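Local coordinates for Sn-glycerol-3-phosphate ABC transporter substrate-binding protein UspB (Mycobacterium tuberculosis, PDB 4MFI) that probably binds glycerophosphocholine as the substrate-binding subunit of an ABC transporter, delivering it for uptake into the mycobacterial cell, at residues 122-127 / 323-328; 128-133 / 349-354; 152-157 / 372-377. All blocks are in the same frame, centred on the assembly; numbering follows the deposited sequence.

Interaction 1 (122-127 / 323-328)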
ATOM      1  N   GLY A 122      -4.254  24.230  -6.725  1.00 12.28           N
ATOM      2  CA  GLY A 122      -3.657  25.530  -6.959  1.00 12.96           C
ATOM      3  C   GLY A 122      -4.520  26.675  -6.468  1.00 14.45           C
ATOM      4  O   GLY A 122      -4.010  27.738  -6.140  1.00 19.08           O
ATOM      5  N   GLN A 123      -5.831  26.458  -6.424  1.00 13.97           N
ATOM      6  CA  GLN A 123      -6.767  27.485  -5.980  1.00 14.62           C
ATOM      7  C   GLN A 123      -6.717  27.633  -4.462  1.00 13.88           C
ATOM      8  O   GLN A 123      -6.709  28.749  -3.929  1.00 14.22           O
ATOM      9  CB  GLN A 123      -8.188  27.124  -6.434  1.00 18.23           C
ATOM     10  CG  GLN A 123      -9.283  28.042  -5.907  1.00 22.05           C
ATOM     11  CD  GLN A 123     -10.667  27.629  -6.383  1.00 27.08           C
ATOM     12  OE1 GLN A 123     -10.810  26.918  -7.381  1.00 28.89           O
ATOM     13  NE2 GLN A 123     -11.695  28.074  -5.667  1.00 27.67           N
ATOM     14  N   VAL A 124      -6.661  26.495  -3.778  1.00 14.63           N
ATOM     15  CA  VAL A 124      -6.680  26.437  -2.321  1.00 14.79           C
ATOM     16  C   VAL A 124      -5.260  26.622  -1.762  1.00 13.81           C
ATOM     17  O   VAL A 124      -5.076  26.962  -0.589  1.00 15.10           O
ATOM     18  CB  VAL A 124      -7.343  25.101  -1.855  1.00 16.71           C
ATOM     19  CG1 VAL A 124      -7.224  24.887  -0.352  1.00 18.85           C
ATOM     20  CG2 VAL A 124      -8.815  25.081  -2.268  1.00 17.69           C
ATOM     21  N   GLY A 125      -4.254  26.423  -2.610  1.00 12.44           N
ATOM     22  CA  GLY A 125      -2.870  26.592  -2.194  1.00 12.69           C
ATOM     23  C   GLY A 125      -2.304  25.393  -1.449  1.00 11.50           C
ATOM     24  O   GLY A 125      -1.564  25.548  -0.472  1.00 14.11           O
ATOM     25  N   VAL A 126      -2.657  24.191  -1.895  1.00 11.04           N
ATOM     26  CA  VAL A 126      -2.119  22.980  -1.292  1.00 11.80           C
ATOM     27  C   VAL A 126      -0.635  22.849  -1.636  1.00 12.17           C
ATOM     28  O   VAL A 126      -0.244  22.982  -2.802  1.00 12.89           O
ATOM     29  CB  VAL A 126      -2.888  21.735  -1.778  1.00 11.19           C
ATOM     30  CG1 VAL A 126      -2.297  20.466  -1.169  1.00 12.68           C
ATOM     31  CG2 VAL A 126      -4.371  21.864  -1.434  1.00 12.04           C
ATOM     32  N   ASP A 127       0.192  22.599  -0.624  1.00 12.57           N
ATOM     33  CA  ASP A 127       1.633  22.466  -0.825  1.00 13.04           C
ATOM     34  C   ASP A 127       1.947  21.056  -1.336  1.00 12.29           C
ATOM     35  O   ASP A 127       2.433  20.200  -0.597  1.00 11.58           O
ATOM     36  CB  ASP A 127       2.377  22.760   0.479  1.00 14.89           C
ATOM     37  CG  ASP A 127       3.880  22.861   0.290  1.00 19.17           C
ATOM     38  OD1 ASP A 127       4.347  22.832  -0.869  1.00 19.87           O
ATOM     39  OD2 ASP A 127       4.596  22.981   1.308  1.00 21.46           O
ATOM     40  N   ALA A 323     -14.563  20.477   0.476  1.00  9.68           N
ATOM     41  CA  ALA A 323     -14.065  19.115   0.599  1.00  9.50           C
ATOM     42  C   ALA A 323     -12.535  19.083   0.532  1.00  8.72           C
ATOM     43  O   ALA A 323     -11.885  18.380   1.318  1.00  9.09           O
ATOM     44  CB  ALA A 323     -14.680  18.230  -0.473  1.00 10.09           C
ATOM     45  N   LEU A 324     -11.955  19.854  -0.387  1.00  8.76           N
ATOM     46  CA  LEU A 324     -10.499  19.893  -0.493  1.00  8.09           C
ATOM     47  C   LEU A 324      -9.852  20.587   0.704  1.00  9.41           C
ATOM     48  O   LEU A 324      -8.784  20.172   1.157  1.00 10.08           O
ATOM     49  CB  LEU A 324     -10.031  20.536  -1.806  1.00 10.43           C
ATOM     50  CG  LEU A 324      -8.502  20.532  -1.933  1.00 11.81           C
ATOM     51  CD1 LEU A 324      -7.963  19.097  -1.964  1.00 11.88           C
ATOM     52  CD2 LEU A 324      -8.012  21.310  -3.130  1.00 15.59           C
ATOM     53  N   LYS A 325     -10.488  21.639   1.218  1.00  9.61           N
ATOM     54  CA  LYS A 325      -9.990  22.272   2.440  1.00 10.48           C
ATOM     55  C   LYS A 325      -9.873  21.239   3.559  1.00  9.48           C
ATOM     56  O   LYS A 325      -8.881  21.215   4.303  1.00 11.03           O
ATOM     57  CB  LYS A 325     -10.909  23.410   2.880  1.00 11.78           C
ATOM     58  CG  LYS A 325     -10.833  24.640   1.995  1.00 12.22           C
ATOM     59  CD  LYS A 325     -11.905  25.654   2.386  1.00 16.16           C
ATOM     60  CE  LYS A 325     -11.805  26.922   1.563  1.00 19.98           C
ATOM     61  NZ  LYS A 325     -12.934  27.851   1.850  1.00 22.92           N
ATOM     62  N   PHE A 326     -10.883  20.383   3.678  1.00  9.57           N
ATOM     63  CA  PHE A 326     -10.843  19.321   4.676  1.00  8.59           C
ATOM     64  C   PHE A 326      -9.714  18.332   4.411  1.00  8.41           C
ATOM     65  O   PHE A 326      -8.921  18.022   5.308  1.00  8.37           O
ATOM     66  CB  PHE A 326     -12.179  18.579   4.743  1.00  9.47           C
ATOM     67  CG  PHE A 326     -12.182  17.444   5.727  1.00  9.31           C
ATOM     68  CD1 PHE A 326     -12.260  17.695   7.091  1.00 10.30           C
ATOM     69  CD2 PHE A 326     -12.077  16.130   5.290  1.00 10.45           C
ATOM     70  CE1 PHE A 326     -12.251  16.657   8.002  1.00 10.92           C
ATOM     71  CE2 PHE A 326     -12.069  15.081   6.197  1.00  9.72           C
ATOM     72  CZ  PHE A 326     -12.158  15.346   7.556  1.00 10.40           C
ATOM     73  N   ILE A 327      -9.648  17.826   3.182  1.00  8.29           N
ATOM     74  CA  ILE A 327      -8.635  16.840   2.823  1.00  7.90           C
ATOM     75  C   ILE A 327      -7.232  17.392   3.030  1.00  7.84           C
ATOM     76  O   ILE A 327      -6.382  16.713   3.606  1.00  8.38           O
ATOM     77  CB  ILE A 327      -8.802  16.375   1.364  1.00  8.48           C
ATOM     78  CG1 ILE A 327     -10.069  15.532   1.219  1.00  8.63           C
ATOM     79  CG2 ILE A 327      -7.599  15.567   0.912  1.00  9.81           C
ATOM     80  CD1 ILE A 327     -10.413  15.229  -0.217  1.00  9.53           C
ATOM     81  N   ALA A 328      -6.996  18.620   2.575  1.00  8.69           N
ATOM     82  CA  ALA A 328      -5.678  19.232   2.712  1.00  9.05           C
ATOM     83  C   ALA A 328      -5.327  19.454   4.181  1.00  9.80           C
ATOM     84  O   ALA A 328      -4.168  19.307   4.586  1.00 11.45           O
ATOM     85  CB  ALA A 328      -5.614  20.548   1.940  1.00  9.74           C
TER

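Interaction 2 (128-133 / 349-354)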
ATOM      1  N   THR A 128       1.661  20.827  -2.612  1.00 11.62           N
ATOM      2  CA  THR A 128       1.762  19.488  -3.191  1.00 11.91           C
ATOM      3  C   THR A 128       3.183  18.937  -3.216  1.00 10.16           C
ATOM      4  O   THR A 128       3.376  17.723  -3.115  1.00 11.21           O
ATOM      5  CB  THR A 128       1.181  19.443  -4.606  1.00 13.71           C
ATOM      6  OG1 THR A 128       1.838  20.424  -5.418  1.00 16.23           O
ATOM      7  CG2 THR A 128      -0.316  19.721  -4.569  1.00 16.46           C
ATOM      8  N   THR A 129       4.179  19.810  -3.336  1.00 12.01           N
ATOM      9  CA  THR A 129       5.562  19.334  -3.343  1.00 12.99           C
ATOM     10  C   THR A 129       6.010  18.820  -1.974  1.00 11.40           C
ATOM     11  O   THR A 129       7.037  18.150  -1.873  1.00 13.70           O
ATOM     12  CB  THR A 129       6.560  20.391  -3.851  1.00 17.86           C
ATOM     13  OG1 THR A 129       6.610  21.489  -2.934  1.00 20.74           O
ATOM     14  CG2 THR A 129       6.146  20.897  -5.216  1.00 18.24           C
ATOM     15  N   ASP A 130       5.242  19.119  -0.927  1.00  9.90           N
ATOM     16  CA  ASP A 130       5.547  18.589   0.405  1.00 10.57           C
ATOM     17  C   ASP A 130       4.881  17.238   0.690  1.00 10.11           C
ATOM     18  O   ASP A 130       5.068  16.669   1.763  1.00 11.68           O
ATOM     19  CB  ASP A 130       5.185  19.590   1.510  1.00 11.78           C
ATOM     20  CG  ASP A 130       5.738  19.180   2.880  1.00 13.34           C
ATOM     21  OD1 ASP A 130       6.940  18.837   2.979  1.00 14.10           O
ATOM     22  OD2 ASP A 130       4.963  19.183   3.860  1.00 14.11           O
ATOM     23  N   TYR A 131       4.093  16.720  -0.247  1.00  8.20           N
ATOM     24  CA  TYR A 131       3.638  15.337  -0.115  1.00  8.28           C
ATOM     25  C   TYR A 131       4.748  14.413  -0.580  1.00  7.46           C
ATOM     26  O   TYR A 131       5.436  14.714  -1.563  1.00  9.13           O
ATOM     27  CB  TYR A 131       2.349  15.084  -0.909  1.00  7.75           C
ATOM     28  CG  TYR A 131       1.133  15.681  -0.244  1.00  7.55           C
ATOM     29  CD1 TYR A 131       0.840  17.035  -0.375  1.00 10.92           C
ATOM     30  CD2 TYR A 131       0.306  14.904   0.553  1.00  8.10           C
ATOM     31  CE1 TYR A 131      -0.255  17.586   0.249  1.00 11.12           C
ATOM     32  CE2 TYR A 131      -0.794  15.446   1.185  1.00  8.95           C
ATOM     33  CZ  TYR A 131      -1.071  16.789   1.025  1.00 10.68           C
ATOM     34  OH  TYR A 131      -2.163  17.342   1.647  1.00 13.17           O
ATOM     35  N   VAL A 132       4.934  13.305   0.139  1.00  7.27           N
ATOM     36  CA  VAL A 132       5.881  12.265  -0.262  1.00  7.26           C
ATOM     37  C   VAL A 132       5.629  11.963  -1.739  1.00  7.50           C
ATOM     38  O   VAL A 132       4.484  11.761  -2.148  1.00  7.49           O
ATOM     39  CB  VAL A 132       5.706  10.999   0.603  1.00  7.84           C
ATOM     40  CG1 VAL A 132       6.546   9.841   0.072  1.00  9.37           C
ATOM     41  CG2 VAL A 132       6.065  11.303   2.064  1.00  9.30           C
ATOM     42  N   ASP A 133       6.689  11.975  -2.542  1.00  8.34           N
ATOM     43  CA  ASP A 133       6.535  11.965  -3.996  1.00  9.16           C
ATOM     44  C   ASP A 133       5.699  10.798  -4.493  1.00  7.19           C
ATOM     45  O   ASP A 133       4.735  10.998  -5.247  1.00  8.87           O
ATOM     46  CB  ASP A 133       7.895  11.954  -4.706  1.00 10.37           C
ATOM     47  CG  ASP A 133       8.626  13.281  -4.617  1.00 15.15           C
ATOM     48  OD1 ASP A 133       8.004  14.285  -4.219  1.00 15.63           O
ATOM     49  OD2 ASP A 133       9.829  13.321  -4.972  1.00 19.21           O
ATOM     50  N   ARG A 349       3.464  13.510   4.474  1.00  7.18           N
ATOM     51  CA  ARG A 349       4.142  14.765   4.165  1.00  8.57           C
ATOM     52  C   ARG A 349       5.620  14.660   4.475  1.00  9.16           C
ATOM     53  O   ARG A 349       5.997  14.154   5.541  1.00  9.10           O
ATOM     54  CB  ARG A 349       3.548  15.918   4.989  1.00  9.69           C
ATOM     55  CG  ARG A 349       2.083  16.218   4.685  1.00  9.14           C
ATOM     56  CD  ARG A 349       1.918  16.880   3.323  1.00 10.39           C
ATOM     57  NE  ARG A 349       2.428  18.241   3.372  1.00 13.41           N
ATOM     58  CZ  ARG A 349       1.666  19.328   3.438  1.00 15.06           C
ATOM     59  NH1 ARG A 349       0.340  19.225   3.438  1.00 16.82           N
ATOM     60  NH2 ARG A 349       2.236  20.518   3.503  1.00 15.84           N
ATOM     61  N   LYS A 350       6.453  15.154   3.560  1.00  9.15           N
ATOM     62  CA  LYS A 350       7.900  15.144   3.759  1.00  9.63           C
ATOM     63  C   LYS A 350       8.289  15.878   5.037  1.00 11.44           C
ATOM     64  O   LYS A 350       9.104  15.390   5.822  1.00 13.17           O
ATOM     65  CB  LYS A 350       8.607  15.790   2.564  1.00 10.00           C
ATOM     66  CG  LYS A 350       8.349  15.085   1.241  1.00 12.05           C
ATOM     67  CD  LYS A 350       8.988  15.867   0.103  1.00 12.23           C
ATOM     68  CE  LYS A 350       8.711  15.215  -1.241  1.00 14.33           C
ATOM     69  NZ  LYS A 350       9.096  16.115  -2.361  1.00 16.82           N
ATOM     70  N   SER A 351       7.687  17.043   5.256  1.00 11.36           N
ATOM     71  CA  SER A 351       8.046  17.885   6.392  1.00 13.87           C
ATOM     72  C   SER A 351       7.472  17.411   7.721  1.00 15.14           C
ATOM     73  O   SER A 351       7.676  18.069   8.747  1.00 20.17           O
ATOM     74  CB  SER A 351       7.600  19.327   6.150  1.00 15.32           C
ATOM     75  OG  SER A 351       6.189  19.422   6.185  1.00 17.78           O
ATOM     76  N   ALA A 352       6.750  16.292   7.729  1.00 12.40           N
ATOM     77  CA  ALA A 352       6.260  15.773   9.000  1.00 15.74           C
ATOM     78  C   ALA A 352       7.423  15.323   9.894  1.00 21.71           C
ATOM     79  O   ALA A 352       7.275  15.255  11.116  1.00 23.75           O
ATOM     80  CB  ALA A 352       5.221  14.667   8.799  1.00 16.49           C
ATOM     81  N   VAL A 353       8.585  15.058   9.289  1.00 23.34           N
ATOM     82  CA  VAL A 353       9.788  14.711  10.054  1.00 25.98           C
ATOM     83  C   VAL A 353      10.245  15.865  10.940  1.00 27.98           C
ATOM     84  O   VAL A 353      10.955  15.647  11.918  1.00 29.69           O
ATOM     85  CB  VAL A 353      10.978  14.261   9.149  1.00 24.82           C
ATOM     86  CG1 VAL A 353      10.537  13.184   8.183  1.00 26.28           C
ATOM     87  CG2 VAL A 353      11.571  15.434   8.382  1.00 23.83           C
ATOM     88  N   ASP A 354       9.837  17.087  10.598  1.00 27.40           N
ATOM     89  CA  ASP A 354      10.233  18.272  11.360  1.00 28.14           C
ATOM     90  C   ASP A 354       9.220  18.628  12.448  1.00 28.60           C
ATOM     91  O   ASP A 354       9.431  19.566  13.220  1.00 30.83           O
ATOM     92  CB  ASP A 354      10.442  19.474  10.430  1.00 31.64           C
ATOM     93  CG  ASP A 354      11.549  19.243   9.417  1.00 37.15           C
ATOM     94  OD1 ASP A 354      12.570  18.620   9.782  1.00 38.39           O
ATOM     95  OD2 ASP A 354      11.396  19.678   8.254  1.00 40.38           O
TER
HETATM   96  O   HOH W   1      11.497  15.390  -4.566  1.00 41.87           O

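Interaction 3 (152-157 / 372-377)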
ATOM      1  N   ARG A 152      -1.556   5.308   4.442  1.00  5.89           N
ATOM      2  CA  ARG A 152      -0.610   4.682   3.524  1.00  5.64           C
ATOM      3  C   ARG A 152       0.380   3.771   4.239  1.00  5.75           C
ATOM      4  O   ARG A 152       0.760   4.023   5.379  1.00  6.71           O
ATOM      5  CB  ARG A 152       0.138   5.753   2.714  1.00  6.44           C
ATOM      6  CG  ARG A 152      -0.786   6.799   2.041  1.00  6.67           C
ATOM      7  CD  ARG A 152      -1.899   6.178   1.161  1.00  7.12           C
ATOM      8  NE  ARG A 152      -1.312   5.147   0.321  1.00  7.53           N
ATOM      9  CZ  ARG A 152      -0.729   5.359  -0.855  1.00  6.46           C
ATOM     10  NH1 ARG A 152      -0.766   6.559  -1.435  1.00  6.37           N
ATOM     11  NH2 ARG A 152      -0.142   4.344  -1.469  1.00  9.01           N
ATOM     12  N   SER A 153       0.792   2.716   3.541  1.00  5.94           N
ATOM     13  CA  SER A 153       1.693   1.706   4.076  1.00  5.25           C
ATOM     14  C   SER A 153       2.677   1.310   2.989  1.00  6.29           C
ATOM     15  O   SER A 153       2.515   1.695   1.827  1.00  7.63           O
ATOM     16  CB  SER A 153       0.882   0.475   4.445  1.00  8.11           C
ATOM     17  OG  SER A 153       0.219   0.003   3.284  1.00 12.90           O
ATOM     18  N   THR A 154       3.699   0.547   3.365  1.00  6.16           N
ATOM     19  CA  THR A 154       4.567  -0.120   2.398  1.00  5.43           C
ATOM     20  C   THR A 154       4.902  -1.500   2.941  1.00  6.06           C
ATOM     21  O   THR A 154       4.673  -1.783   4.120  1.00  6.64           O
ATOM     22  CB  THR A 154       5.918   0.610   2.182  1.00  6.58           C
ATOM     23  OG1 THR A 154       6.759   0.393   3.320  1.00  8.06           O
ATOM     24  CG2 THR A 154       5.733   2.098   1.934  1.00  7.42           C
ATOM     25  N   PRO A 155       5.461  -2.369   2.093  1.00  5.56           N
ATOM     26  CA  PRO A 155       6.047  -3.582   2.664  1.00  5.65           C
ATOM     27  C   PRO A 155       7.303  -3.255   3.479  1.00  5.26           C
ATOM     28  O   PRO A 155       7.934  -2.205   3.299  1.00  5.81           O
ATOM     29  CB  PRO A 155       6.413  -4.402   1.423  1.00  6.26           C
ATOM     30  CG  PRO A 155       5.469  -3.907   0.361  1.00  5.77           C
ATOM     31  CD  PRO A 155       5.405  -2.430   0.623  1.00  5.48           C
ATOM     32  N   LEU A 156       7.654  -4.171   4.373  1.00  5.76           N
ATOM     33  CA  LEU A 156       8.808  -4.033   5.246  1.00  5.95           C
ATOM     34  C   LEU A 156       9.406  -5.425   5.422  1.00  4.68           C
ATOM     35  O   LEU A 156       8.673  -6.415   5.421  1.00  6.26           O
ATOM     36  CB  LEU A 156       8.351  -3.481   6.594  1.00  8.30           C
ATOM     37  CG  LEU A 156       9.410  -2.869   7.502  1.00  8.80           C
ATOM     38  CD1 LEU A 156      10.096  -1.706   6.808  1.00 10.52           C
ATOM     39  CD2 LEU A 156       8.762  -2.418   8.812  1.00 10.88           C
ATOM     40  N   PHE A 157      10.729  -5.509   5.554  1.00  4.48           N
ATOM     41  CA  PHE A 157      11.407  -6.793   5.741  1.00  4.75           C
ATOM     42  C   PHE A 157      11.654  -7.008   7.233  1.00  4.83           C
ATOM     43  O   PHE A 157      12.450  -6.303   7.848  1.00  7.28           O
ATOM     44  CB  PHE A 157      12.725  -6.817   4.948  1.00  5.35           C
ATOM     45  CG  PHE A 157      13.374  -8.173   4.874  1.00  5.01           C
ATOM     46  CD1 PHE A 157      14.121  -8.669   5.941  1.00  5.83           C
ATOM     47  CD2 PHE A 157      13.262  -8.948   3.723  1.00  7.59           C
ATOM     48  CE1 PHE A 157      14.722  -9.937   5.870  1.00  7.84           C
ATOM     49  CE2 PHE A 157      13.869 -10.201   3.637  1.00  7.45           C
ATOM     50  CZ  PHE A 157      14.595 -10.699   4.714  1.00  8.53           C
ATOM     51  N   LEU A 372       9.778   4.965   7.841  1.00 12.38           N
ATOM     52  CA  LEU A 372       9.817   6.339   7.362  1.00 14.07           C
ATOM     53  C   LEU A 372      10.882   6.543   6.301  1.00 13.05           C
ATOM     54  O   LEU A 372      10.632   7.139   5.246  1.00 15.63           O
ATOM     55  CB  LEU A 372      10.161   7.265   8.525  1.00 17.58           C
ATOM     56  CG  LEU A 372       9.038   7.879   9.334  1.00 25.19           C
ATOM     57  CD1 LEU A 372       9.341   9.348   9.573  1.00 26.32           C
ATOM     58  CD2 LEU A 372       7.776   7.741   8.555  1.00 25.55           C
ATOM     59  N   ASP A 373      12.084   6.064   6.599  1.00 13.59           N
ATOM     60  CA  ASP A 373      13.237   6.320   5.748  1.00 13.01           C
ATOM     61  C   ASP A 373      13.154   5.620   4.399  1.00 10.42           C
ATOM     62  O   ASP A 373      13.835   6.011   3.452  1.00 11.94           O
ATOM     63  CB  ASP A 373      14.527   5.944   6.479  1.00 13.98           C
ATOM     64  CG  ASP A 373      14.844   6.895   7.627  1.00 18.07           C
ATOM     65  OD1 ASP A 373      14.259   7.999   7.684  1.00 20.57           O
ATOM     66  OD2 ASP A 373      15.685   6.538   8.476  1.00 19.22           O
ATOM     67  N   GLN A 374      12.304   4.605   4.299  1.00  9.74           N
ATOM     68  CA  GLN A 374      12.135   3.913   3.026  1.00  8.66           C
ATOM     69  C   GLN A 374      11.249   4.690   2.041  1.00  8.59           C
ATOM     70  O   GLN A 374      11.298   4.442   0.836  1.00  9.13           O
ATOM     71  CB  GLN A 374      11.581   2.500   3.244  1.00  8.99           C
ATOM     72  CG  GLN A 374      11.617   1.652   1.982  1.00  7.91           C
ATOM     73  CD  GLN A 374      11.193   0.207   2.171  1.00  7.29           C
ATOM     74  OE1 GLN A 374      11.674  -0.672   1.458  1.00  8.96           O
ATOM     75  NE2 GLN A 374      10.280  -0.045   3.111  1.00  6.96           N
ATOM     76  N   LEU A 375      10.438   5.622   2.537  1.00  8.77           N
ATOM     77  CA  LEU A 375       9.487   6.336   1.668  1.00  9.30           C
ATOM     78  C   LEU A 375      10.046   6.989   0.381  1.00  9.92           C
ATOM     79  O   LEU A 375       9.405   6.905  -0.674  1.00  9.78           O
ATOM     80  CB  LEU A 375       8.652   7.343   2.474  1.00 10.83           C
ATOM     81  CG  LEU A 375       7.518   6.702   3.281  1.00 12.22           C
ATOM     82  CD1 LEU A 375       6.809   7.720   4.164  1.00 14.10           C
ATOM     83  CD2 LEU A 375       6.517   6.016   2.363  1.00 13.91           C
ATOM     84  N   PRO A 376      11.236   7.625   0.446  1.00 11.10           N
ATOM     85  CA  PRO A 376      11.777   8.226  -0.780  1.00 10.94           C
ATOM     86  C   PRO A 376      12.257   7.181  -1.782  1.00 11.11           C
ATOM     87  O   PRO A 376      12.631   7.540  -2.900  1.00 14.97           O
ATOM     88  CB  PRO A 376      12.985   9.030  -0.277  1.00 13.67           C
ATOM     89  CG  PRO A 376      12.747   9.219   1.172  1.00 14.34           C
ATOM     90  CD  PRO A 376      12.035   7.998   1.626  1.00 12.58           C
ATOM     91  N   HIS A 377      12.239   5.912  -1.382  1.00 10.59           N
ATOM     92  CA  HIS A 377      12.776   4.829  -2.196  1.00 10.93           C
ATOM     93  C   HIS A 377      11.688   3.856  -2.601  1.00 10.06           C
ATOM     94  O   HIS A 377      11.912   2.665  -2.775  1.00 13.77           O
ATOM     95  CB  HIS A 377      13.887   4.131  -1.422  1.00 12.77           C
ATOM     96  CG  HIS A 377      14.934   5.073  -0.934  1.00 15.04           C
ATOM     97  ND1 HIS A 377      15.813   5.707  -1.783  1.00 17.97           N
ATOM     98  CD2 HIS A 377      15.222   5.522   0.311  1.00 15.55           C
ATOM     99  CE1 HIS A 377      16.615   6.488  -1.082  1.00 20.02           C
ATOM    100  NE2 HIS A 377      16.276   6.396   0.191  1.00 19.65           N
TER
HETATM  101  O   HOH W   2       8.576   1.557   4.731  1.00 16.05           O

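Interaction 1 (122-127 / 323-328)
Val124 and Val126 face one side of helix 317-330, with the CA of Val124 7.1 Å from the CA of Lys325 and the CA of Val126 6.5 Å from the CA of Ala328. Between the two valines Gly125 has a positive phi (81°) and turns the chain out of helix 118-124, after which Val126 still points its side chain at the same partner helix. Both valines present CG2, the methyl anti to the carbonyl carbon, to Leu324. CD2 of Leu324 lies 4.0 Å from CG2 of Val124, the two side chains sliding past each other in opposite directions, and 4.1 Å from CG2 of Val126. That same Val126 methyl continues to the next turn of the helix, where it meets CB of Ala328 at 3.8 Å. At the outer margin CG1 of Val124 rests 4.3 Å from CG of Lys325, so the lysine contributes the base of its aliphatic chain. Leu120 and Phe121 of helix 118-124 also touch Leu324 and extend the apolar patch. With no hydrogen bond between the segments and about 207 Å² buried, this small surface contact is van der Waals packing of methyl and methylene groups, without a directed polar bond.

Interaction 2 (128-133 / 349-354)
Asp130 holds CG anti to its backbone N (chi1 -169°), while Arg349 folds twice, at chi2 (-72°) and chi3 (-71°), bringing CD over the Tyr131 ring and NE to the aspartate. The two charged side chains cross at about a right angle, with carboxylate and guanidinium planes nearly perpendicular. Arg349 approaches side-on and gives two nitrogens to one oxygen: NE lies 2.7 Å from OD2 of Asp130, above the carboxylate plane, and NH2 uses the anti lone pair of that oxygen at 3.1 Å. OG of Ser351 donates to the same OD2 at 2.6 Å on the syn side, while the backbone N of Ser351 bonds to the other oxygen, OD1. Three donors on OD2 would be expected to stabilise the charged carboxylate. CD of Arg349 sits 3.5 Å from the centroid of the Tyr131 ring, almost exactly on its normal, a CH-pi contact; the phenol hydroxyl is hydrogen-bonded to Thr331. On the outer side Lys350 runs extended beyond CG and divides its ammonium between two protein acceptors. Its NZ meets the carbonyl O of Thr129 at 2.9 Å, nearly in line with the C=O bond, and forms a salt bridge with OD1 of Asp133 at 2.8 Å. The backbone joins in as well, N of Lys350 donating to O of Asp130 at 2.7 Å. Tyr131 and Arg349 make a single beta bridge, and Val132 is hydrogen-bonded through its backbone to Val348. Two loops more than 200 residues apart in sequence are thus tied by a single beta bridge flanked by salt bridges, within the alpha/beta fold of a bacterial extracellular solute-binding protein.

Interaction 3 (152-157 / 372-377)
Gln374 sends its CB toward the strand segment 152-157, and an almost fully extended chain carries the amide across to Thr154 and Pro155. CB passes about 3.5 Å from the oxygen of a water that sits between Gln374 and Thr154. CG, anti to the backbone N (chi1 -170°), leads the chain on to CD, where the amide divides. NE2 donates to the carbonyl O of Pro155 at 3.2 Å, in a bond bent at the hydrogen (139°). NE2 also donates to the water at 2.8 Å, and the water in turn donates to OG1 of Thr154 at 2.6 Å. OG1 of Thr154 completes the ring by donating to O of Pro155 at 2.9 Å, from above the carbonyl plane, so this carbonyl accepts from both side chains. OE1 turns to the backbone N of Leu292, fixing the amide at both ends. Beside this buried polar network, CG2 of Thr154 packs 4.0 Å from CD2 of Leu375. Segment 372-377 thereby meets the interrupted strand 144-160, which pairs with strands 268-272, 287-290 and 307-310 and probably crosses between the two lobes, as in type II periplasmic binding proteins.

Interaction 2 lies between the other two, its centre about 15 Å from that of interaction 1 and 14 Å from that of interaction 3. It adjoins both. CG1 of Val126 packs 3.8 Å from CE1 of Tyr131, so Val126 belongs to the packing of both contacts, and CB of the neighbouring Asp127 reaches the guanidinium, 3.8 Å from NH2 of Arg349. On the other flank CG1 of Val132 meets CB of Leu375 at 4.1 Å. Interactions 1 and 3 do not touch, their nearest atoms being about 11 Å apart. The series leads from a surface contact to the buried strand that probably crosses between the two lobes.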